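Local coordinates for protein monomethylamine methyltransferase MtmB1 (Methanosarcina barkeri, PDB 1NTH) that transfers the methyl group of monomethylamine to the corrinoid cofactor of its partner protein MtmC, a step in methanogenesis from methylamine, at residues P33-F47 and G266-D278. Residues are numbered along the deposited sequence; the frame is centred on the assembly and turned at random. Where two conformers were deposited one is given.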
ATOM      1  N   PRO A  33      -3.335 -28.701  42.061  1.00 18.90           N
ATOM      2  CA  PRO A  33      -4.425 -28.840  43.034  1.00 18.56           C
ATOM      3  C   PRO A  33      -4.047 -28.439  44.464  1.00 18.38           C
ATOM      4  O   PRO A  33      -4.866 -27.874  45.184  1.00 20.29           O
ATOM      5  CB  PRO A  33      -4.823 -30.313  42.907  1.00 18.53           C
ATOM      6  CG  PRO A  33      -3.557 -30.976  42.456  1.00 20.02           C
ATOM      7  CD  PRO A  33      -3.026 -29.995  41.430  1.00 19.71           C
ATOM      8  N   MET A  34      -2.813 -28.720  44.875  1.00 18.70           N
ATOM      9  CA  MET A  34      -2.380 -28.354  46.221  1.00 18.84           C
ATOM     10  C   MET A  34      -2.364 -26.841  46.417  1.00 19.61           C
ATOM     11  O   MET A  34      -2.871 -26.328  47.415  1.00 18.61           O
ATOM     12  CB  MET A  34      -0.979 -28.903  46.513  1.00 20.22           C
ATOM     13  CG  MET A  34      -0.946 -30.360  46.950  1.00 20.48           C
ATOM     14  SD  MET A  34       0.745 -30.906  47.255  1.00 23.44           S
ATOM     15  CE  MET A  34       1.090 -30.139  48.827  1.00 23.22           C
ATOM     16  N   LYS A  35      -1.781 -26.122  45.462  1.00 19.75           N
ATOM     17  CA  LYS A  35      -1.705 -24.674  45.588  1.00 19.74           C
ATOM     18  C   LYS A  35      -3.071 -23.996  45.529  1.00 18.16           C
ATOM     19  O   LYS A  35      -3.332 -23.052  46.277  1.00 20.05           O
ATOM     20  CB  LYS A  35      -0.790 -24.093  44.509  1.00 20.03           C
ATOM     21  CG  LYS A  35      -0.510 -22.607  44.686  1.00 22.29           C
ATOM     22  CD  LYS A  35       0.161 -22.317  46.020  1.00 24.76           C
ATOM     23  CE  LYS A  35       1.534 -22.956  46.102  1.00 26.03           C
ATOM     24  NZ  LYS A  35       2.209 -22.634  47.386  1.00 28.44           N
ATOM     25  N   ALA A  36      -3.944 -24.470  44.649  1.00 17.95           N
ATOM     26  CA  ALA A  36      -5.272 -23.874  44.531  1.00 19.14           C
ATOM     27  C   ALA A  36      -6.030 -24.083  45.840  1.00 20.35           C
ATOM     28  O   ALA A  36      -6.699 -23.179  46.339  1.00 19.50           O
ATOM     29  CB  ALA A  36      -6.032 -24.505  43.377  1.00 17.62           C
ATOM     30  N   MET A  37      -5.907 -25.285  46.394  1.00 21.21           N
ATOM     31  CA  MET A  37      -6.562 -25.642  47.648  1.00 22.76           C
ATOM     32  C   MET A  37      -6.026 -24.778  48.788  1.00 21.08           C
ATOM     33  O   MET A  37      -6.786 -24.271  49.613  1.00 21.70           O
ATOM     34  CB  MET A  37      -6.298 -27.118  47.950  1.00 24.96           C
ATOM     35  CG  MET A  37      -6.950 -27.617  49.222  0.50 28.05           C
ATOM     36  SD  MET A  37      -6.610 -29.364  49.495  0.50 29.57           S
ATOM     37  CE  MET A  37      -8.059 -30.108  48.769  0.50 29.18           C
ATOM     38  N   GLU A  38      -4.708 -24.627  48.826  1.00 20.95           N
ATOM     39  CA  GLU A  38      -4.037 -23.833  49.846  1.00 20.83           C
ATOM     40  C   GLU A  38      -4.471 -22.368  49.803  1.00 21.54           C
ATOM     41  O   GLU A  38      -4.814 -21.775  50.825  1.00 20.37           O
ATOM     42  CB  GLU A  38      -2.521 -23.925  49.652  1.00 23.37           C
ATOM     43  CG  GLU A  38      -1.713 -22.985  50.529  1.00 27.20           C
ATOM     44  CD  GLU A  38      -0.223 -23.053  50.242  1.00 31.09           C
ATOM     45  OE1 GLU A  38       0.166 -23.641  49.209  1.00 32.32           O
ATOM     46  OE2 GLU A  38       0.562 -22.508  51.047  1.00 35.26           O
ATOM     47  N   LEU A  39      -4.459 -21.787  48.609  1.00 20.23           N
ATOM     48  CA  LEU A  39      -4.835 -20.390  48.452  1.00 19.99           C
ATOM     49  C   LEU A  39      -6.310 -20.131  48.740  1.00 19.91           C
ATOM     50  O   LEU A  39      -6.664 -19.083  49.292  1.00 20.73           O
ATOM     51  CB  LEU A  39      -4.463 -19.916  47.047  1.00 19.55           C
ATOM     52  CG  LEU A  39      -2.955 -19.975  46.785  1.00 21.80           C
ATOM     53  CD1 LEU A  39      -2.661 -19.615  45.334  1.00 22.53           C
ATOM     54  CD2 LEU A  39      -2.230 -19.029  47.731  1.00 24.19           C
ATOM     55  N   LYS A  40      -7.177 -21.073  48.383  1.00 19.20           N
ATOM     56  CA  LYS A  40      -8.599 -20.895  48.650  1.00 19.14           C
ATOM     57  C   LYS A  40      -8.831 -20.756  50.152  1.00 20.36           C
ATOM     58  O   LYS A  40      -9.555 -19.871  50.602  1.00 19.95           O
ATOM     59  CB  LYS A  40      -9.419 -22.077  48.130  1.00 20.39           C
ATOM     60  CG  LYS A  40     -10.898 -21.957  48.486  1.00 21.72           C
ATOM     61  CD  LYS A  40     -11.700 -23.180  48.098  1.00 24.37           C
ATOM     62  CE  LYS A  40     -13.151 -23.021  48.524  1.00 25.84           C
ATOM     63  NZ  LYS A  40     -13.975 -24.204  48.162  1.00 29.26           N
ATOM     64  N   GLN A  41      -8.205 -21.632  50.929  1.00 20.01           N
ATOM     65  CA  GLN A  41      -8.372 -21.598  52.376  1.00 21.25           C
ATOM     66  C   GLN A  41      -7.639 -20.426  53.024  1.00 21.87           C
ATOM     67  O   GLN A  41      -8.190 -19.750  53.891  1.00 23.12           O
ATOM     68  CB  GLN A  41      -7.905 -22.926  52.985  1.00 21.68           C
ATOM     69  CG  GLN A  41      -8.122 -23.057  54.494  1.00 21.32           C
ATOM     70  CD  GLN A  41      -9.544 -22.738  54.933  1.00 20.74           C
ATOM     71  OE1 GLN A  41     -10.511 -22.986  54.207  1.00 22.81           O
ATOM     72  NE2 GLN A  41      -9.676 -22.200  56.140  1.00 21.76           N
ATOM     73  N   LYS A  42      -6.404 -20.177  52.603  1.00 22.33           N
ATOM     74  CA  LYS A  42      -5.632 -19.077  53.167  1.00 23.60           C
ATOM     75  C   LYS A  42      -6.317 -17.727  52.992  1.00 24.20           C
ATOM     76  O   LYS A  42      -6.266 -16.886  53.888  1.00 24.03           O
ATOM     77  CB  LYS A  42      -4.252 -19.025  52.502  0.50 24.74           C
ATOM     78  CG  LYS A  42      -3.475 -17.736  52.743  0.50 25.85           C
ATOM     79  CD  LYS A  42      -2.213 -17.677  51.889  0.50 27.44           C
ATOM     80  CE  LYS A  42      -1.502 -16.341  52.044  0.50 27.87           C
ATOM     81  NZ  LYS A  42      -0.255 -16.267  51.233  0.50 28.77           N
ATOM     82  N   TYR A  43      -6.967 -17.519  51.852  1.00 23.86           N
ATOM     83  CA  TYR A  43      -7.662 -16.257  51.611  1.00 23.89           C
ATOM     84  C   TYR A  43      -9.147 -16.341  51.947  1.00 25.11           C
ATOM     85  O   TYR A  43      -9.879 -15.366  51.797  1.00 27.26           O
ATOM     86  CB  TYR A  43      -7.479 -15.809  50.156  1.00 23.60           C
ATOM     87  CG  TYR A  43      -6.097 -15.277  49.863  1.00 23.67           C
ATOM     88  CD1 TYR A  43      -5.121 -16.089  49.287  1.00 24.85           C
ATOM     89  CD2 TYR A  43      -5.756 -13.966  50.187  1.00 25.65           C
ATOM     90  CE1 TYR A  43      -3.836 -15.604  49.040  1.00 27.22           C
ATOM     91  CE2 TYR A  43      -4.477 -13.472  49.948  1.00 26.69           C
ATOM     92  CZ  TYR A  43      -3.525 -14.295  49.373  1.00 27.63           C
ATOM     93  OH  TYR A  43      -2.264 -13.805  49.129  1.00 31.25           O
ATOM     94  N   GLY A  44      -9.583 -17.511  52.405  1.00 24.52           N
ATOM     95  CA  GLY A  44     -10.979 -17.699  52.765  1.00 23.89           C
ATOM     96  C   GLY A  44     -11.961 -17.368  51.660  1.00 24.11           C
ATOM     97  O   GLY A  44     -12.998 -16.749  51.905  1.00 24.13           O
ATOM     98  N   LEU A  45     -11.654 -17.789  50.439  1.00 22.80           N
ATOM     99  CA  LEU A  45     -12.534 -17.505  49.314  1.00 22.89           C
ATOM    100  C   LEU A  45     -13.857 -18.258  49.399  1.00 23.68           C
ATOM    101  O   LEU A  45     -13.888 -19.472  49.593  1.00 24.44           O
ATOM    102  CB  LEU A  45     -11.830 -17.832  47.995  1.00 21.86           C
ATOM    103  CG  LEU A  45     -10.506 -17.102  47.760  1.00 22.30           C
ATOM    104  CD1 LEU A  45      -9.957 -17.482  46.388  1.00 22.91           C
ATOM    105  CD2 LEU A  45     -10.714 -15.595  47.853  1.00 22.43           C
ATOM    106  N   ASP A  46     -14.948 -17.514  49.254  1.00 23.61           N
ATOM    107  CA  ASP A  46     -16.299 -18.062  49.301  1.00 24.48           C
ATOM    108  C   ASP A  46     -17.159 -17.140  48.442  1.00 24.14           C
ATOM    109  O   ASP A  46     -17.399 -15.989  48.810  1.00 23.89           O
ATOM    110  CB  ASP A  46     -16.819 -18.059  50.741  1.00 26.32           C
ATOM    111  CG  ASP A  46     -18.155 -18.770  50.886  1.00 28.92           C
ATOM    112  OD1 ASP A  46     -18.831 -18.999  49.862  1.00 29.19           O
ATOM    113  OD2 ASP A  46     -18.534 -19.094  52.032  1.00 31.52           O
ATOM    114  N   PHE A  47     -17.617 -17.639  47.297  1.00 23.94           N
ATOM    115  CA  PHE A  47     -18.424 -16.829  46.387  1.00 24.29           C
ATOM    116  C   PHE A  47     -19.894 -16.739  46.781  1.00 25.76           C
ATOM    117  O   PHE A  47     -20.659 -15.971  46.195  1.00 25.82           O
ATOM    118  CB  PHE A  47     -18.286 -17.356  44.957  1.00 22.74           C
ATOM    119  CG  PHE A  47     -16.883 -17.266  44.406  1.00 21.02           C
ATOM    120  CD1 PHE A  47     -15.875 -16.601  45.107  1.00 22.02           C
ATOM    121  CD2 PHE A  47     -16.573 -17.839  43.176  1.00 21.71           C
ATOM    122  CE1 PHE A  47     -14.582 -16.510  44.588  1.00 21.22           C
ATOM    123  CE2 PHE A  47     -15.284 -17.751  42.651  1.00 19.98           C
ATOM    124  CZ  PHE A  47     -14.289 -17.088  43.357  1.00 20.25           C
ATOM    125  N   GLY A 266     -11.780 -29.936  37.182  1.00 23.24           N
ATOM    126  CA  GLY A 266     -10.543 -30.414  36.591  1.00 23.18           C
ATOM    127  C   GLY A 266      -9.414 -30.518  37.598  1.00 24.01           C
ATOM    128  O   GLY A 266      -9.657 -30.736  38.783  1.00 24.08           O
ATOM    129  N   TYR A 267      -8.179 -30.343  37.138  1.00 23.80           N
ATOM    130  CA  TYR A 267      -7.018 -30.453  38.017  1.00 24.81           C
ATOM    131  C   TYR A 267      -6.989 -29.480  39.193  1.00 25.99           C
ATOM    132  O   TYR A 267      -6.438 -29.799  40.247  1.00 26.02           O
ATOM    133  CB  TYR A 267      -5.720 -30.301  37.216  1.00 24.97           C
ATOM    134  CG  TYR A 267      -5.534 -31.319  36.114  1.00 26.52           C
ATOM    135  CD1 TYR A 267      -5.796 -32.674  36.330  1.00 27.43           C
ATOM    136  CD2 TYR A 267      -5.074 -30.929  34.857  1.00 26.82           C
ATOM    137  CE1 TYR A 267      -5.606 -33.615  35.314  1.00 29.35           C
ATOM    138  CE2 TYR A 267      -4.881 -31.857  33.840  1.00 27.89           C
ATOM    139  CZ  TYR A 267      -5.147 -33.197  34.073  1.00 29.06           C
ATOM    140  OH  TYR A 267      -4.951 -34.110  33.061  1.00 30.37           O
ATOM    141  N   ALA A 268      -7.573 -28.299  39.022  1.00 25.54           N
ATOM    142  CA  ALA A 268      -7.576 -27.303  40.090  1.00 25.41           C
ATOM    143  C   ALA A 268      -8.573 -27.625  41.196  1.00 25.57           C
ATOM    144  O   ALA A 268      -8.328 -27.337  42.368  1.00 25.42           O
ATOM    145  CB  ALA A 268      -7.877 -25.927  39.519  1.00 26.67           C
ATOM    146  N   GLY A 269      -9.698 -28.217  40.817  1.00 24.36           N
ATOM    147  CA  GLY A 269     -10.716 -28.547  41.793  1.00 24.40           C
ATOM    148  C   GLY A 269     -12.051 -27.879  41.508  1.00 24.14           C
ATOM    149  O   GLY A 269     -12.494 -27.818  40.358  1.00 24.39           O
ATOM    150  N   GLY A 270     -12.677 -27.356  42.560  1.00 23.02           N
ATOM    151  CA  GLY A 270     -13.980 -26.724  42.439  1.00 22.46           C
ATOM    152  C   GLY A 270     -14.056 -25.299  41.917  1.00 22.50           C
ATOM    153  O   GLY A 270     -13.139 -24.813  41.252  1.00 22.15           O
ATOM    154  N   ILE A 271     -15.163 -24.633  42.238  1.00 22.01           N
ATOM    155  CA  ILE A 271     -15.422 -23.267  41.792  1.00 21.41           C
ATOM    156  C   ILE A 271     -14.348 -22.248  42.162  1.00 20.99           C
ATOM    157  O   ILE A 271     -13.713 -21.670  41.281  1.00 19.71           O
ATOM    158  CB  ILE A 271     -16.788 -22.759  42.318  1.00 22.52           C
ATOM    159  CG1 ILE A 271     -17.914 -23.642  41.772  1.00 23.99           C
ATOM    160  CG2 ILE A 271     -16.998 -21.304  41.903  1.00 21.85           C
ATOM    161  CD1 ILE A 271     -19.300 -23.247  42.253  1.00 26.78           C
ATOM    162  N   GLU A 272     -14.137 -22.016  43.454  1.00 20.66           N
ATOM    163  CA  GLU A 272     -13.133 -21.039  43.857  1.00 19.88           C
ATOM    164  C   GLU A 272     -11.736 -21.419  43.376  1.00 20.92           C
ATOM    165  O   GLU A 272     -10.963 -20.559  42.949  1.00 19.64           O
ATOM    166  CB  GLU A 272     -13.122 -20.856  45.381  1.00 21.54           C
ATOM    167  CG  GLU A 272     -14.319 -20.098  45.953  1.00 22.94           C
ATOM    168  CD  GLU A 272     -15.562 -20.953  46.102  1.00 24.76           C
ATOM    169  OE1 GLU A 272     -15.479 -22.181  45.885  1.00 26.66           O
ATOM    170  OE2 GLU A 272     -16.626 -20.394  46.451  1.00 25.39           O
ATOM    171  N   GLU A 273     -11.410 -22.706  43.444  1.00 20.12           N
ATOM    172  CA  GLU A 273     -10.098 -23.175  43.010  1.00 20.86           C
ATOM    173  C   GLU A 273      -9.866 -22.910  41.525  1.00 19.20           C
ATOM    174  O   GLU A 273      -8.798 -22.448  41.125  1.00 19.70           O
ATOM    175  CB  GLU A 273      -9.940 -24.676  43.274  1.00 23.06           C
ATOM    176  CG  GLU A 273      -9.932 -25.081  44.742  1.00 26.52           C
ATOM    177  CD  GLU A 273     -11.324 -25.316  45.310  1.00 29.45           C
ATOM    178  OE1 GLU A 273     -11.414 -25.893  46.414  1.00 34.34           O
ATOM    179  OE2 GLU A 273     -12.324 -24.932  44.667  1.00 29.16           O
ATOM    180  N   THR A 274     -10.872 -23.214  40.712  1.00 19.32           N
ATOM    181  CA  THR A 274     -10.762 -23.017  39.273  1.00 18.56           C
ATOM    182  C   THR A 274     -10.703 -21.526  38.937  1.00 19.02           C
ATOM    183  O   THR A 274     -10.072 -21.133  37.956  1.00 17.88           O
ATOM    184  CB  THR A 274     -11.946 -23.675  38.530  1.00 19.77           C
ATOM    185  OG1 THR A 274     -11.989 -25.073  38.849  1.00 21.28           O
ATOM    186  CG2 THR A 274     -11.777 -23.533  37.018  1.00 18.82           C
ATOM    187  N   THR A 275     -11.345 -20.700  39.757  1.00 18.29           N
ATOM    188  CA  THR A 275     -11.339 -19.259  39.524  1.00 18.05           C
ATOM    189  C   THR A 275      -9.957 -18.686  39.832  1.00 17.84           C
ATOM    190  O   THR A 275      -9.495 -17.760  39.165  1.00 17.34           O
ATOM    191  CB  THR A 275     -12.418 -18.556  40.374  1.00 17.80           C
ATOM    192  OG1 THR A 275     -13.682 -19.205  40.162  1.00 18.11           O
ATOM    193  CG2 THR A 275     -12.548 -17.086  39.967  1.00 17.40           C
ATOM    194  N   ILE A 276      -9.293 -19.239  40.844  1.00 16.90           N
ATOM    195  CA  ILE A 276      -7.949 -18.798  41.192  1.00 17.29           C
ATOM    196  C   ILE A 276      -7.056 -19.059  39.978  1.00 16.99           C
ATOM    197  O   ILE A 276      -6.254 -18.210  39.587  1.00 17.57           O
ATOM    198  CB  ILE A 276      -7.399 -19.582  42.410  1.00 17.43           C
ATOM    199  CG1 ILE A 276      -8.150 -19.159  43.673  1.00 18.16           C
ATOM    200  CG2 ILE A 276      -5.900 -19.340  42.567  1.00 17.81           C
ATOM    201  CD1 ILE A 276      -7.764 -19.958  44.912  1.00 18.84           C
ATOM    202  N   VAL A 277      -7.209 -20.235  39.378  1.00 17.14           N
ATOM    203  CA  VAL A 277      -6.430 -20.595  38.198  1.00 18.17           C
ATOM    204  C   VAL A 277      -6.777 -19.650  37.049  1.00 17.90           C
ATOM    205  O   VAL A 277      -5.892 -19.199  36.319  1.00 18.87           O
ATOM    206  CB  VAL A 277      -6.721 -22.053  37.756  1.00 19.40           C
ATOM    207  CG1 VAL A 277      -6.184 -22.302  36.351  1.00 20.85           C
ATOM    208  CG2 VAL A 277      -6.080 -23.020  38.732  1.00 20.25           C
ATOM    209  N   ASP A 278      -8.065 -19.352  36.902  1.00 17.87           N
ATOM    210  CA  ASP A 278      -8.530 -18.466  35.836  1.00 17.99           C
ATOM    211  C   ASP A 278      -7.871 -17.091  35.951  1.00 17.45           C
ATOM    212  O   ASP A 278      -7.394 -16.542  34.957  1.00 18.13           O
ATOM    213  CB  ASP A 278     -10.052 -18.325  35.897  1.00 16.78           C
ATOM    214  CG  ASP A 278     -10.639 -17.787  34.607  1.00 19.61           C
ATOM    215  OD1 ASP A 278      -9.858 -17.410  33.707  1.00 19.63           O
ATOM    216  OD2 ASP A 278     -11.881 -17.743  34.495  1.00 18.38           O
TER
HETATM  217  O   HOH W   1      -7.632 -28.422  44.633  1.00 24.16           O
HETATM  218  O   HOH W   2     -14.605 -25.531  45.939  1.00 44.95           O
HETATM  219  O   HOH W   3     -13.037 -26.699  48.243  1.00 45.30           O
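Glu272 serves two donors of segment 33-47, one with each carboxylate oxygen. OE2 accepts the backbone N-H of Phe47 through its anti lone pair, N to OE2 3.0 Å with a nearly straight 169° angle. OE1 faces Lys40, whose NZ lies 3.4 Å away, a weak hydrogen bond within a salt bridge. With Glu272 CG anti to its own carbonyl carbon, that methylene sits over the Phe47 ring, 3.8 Å from the centroid and 9° off the normal, a CH-pi contact; the bend at chi2 then carries the carboxylate to the Phe47 N-H. Thr275 meets the same ring at its edge, while its OG1 is satisfied within its own helix by Ile271 O. Trp317 stacks on Phe47 from outside the two segments. With an alanine at Phe47, Glu272 CG, the Thr275 edge contact and Trp317 would probably all lose their aromatic partner.

Lys40, fully extended with CG anti to its backbone N, runs out to a second carboxylate, NZ to Glu273 OE1 3.5 Å. Both direct contacts are long, and waters supplement them with shorter bonds: one molecule takes a bond from Lys40 NZ and donates to Glu273 OE2, another links NZ to Glu273 OE1 at 2.6 Å from that oxygen. A third water donates to Pro33 O and Ala268 O, bridging two backbone carbonyls. Away from the charged group, Ile276 CD1 packs 3.6 Å from Leu45 CD1 and also touches Leu39 CB, where helices 24-42 and 271-288 cross at 106° in their local segments.

Helix 24-42 and the loop after it are thus joined to a helix of the TIM barrel by a buried apolar patch and a partly hydrated charge network, in which Lys40 probably offsets the two adjacent glutamates.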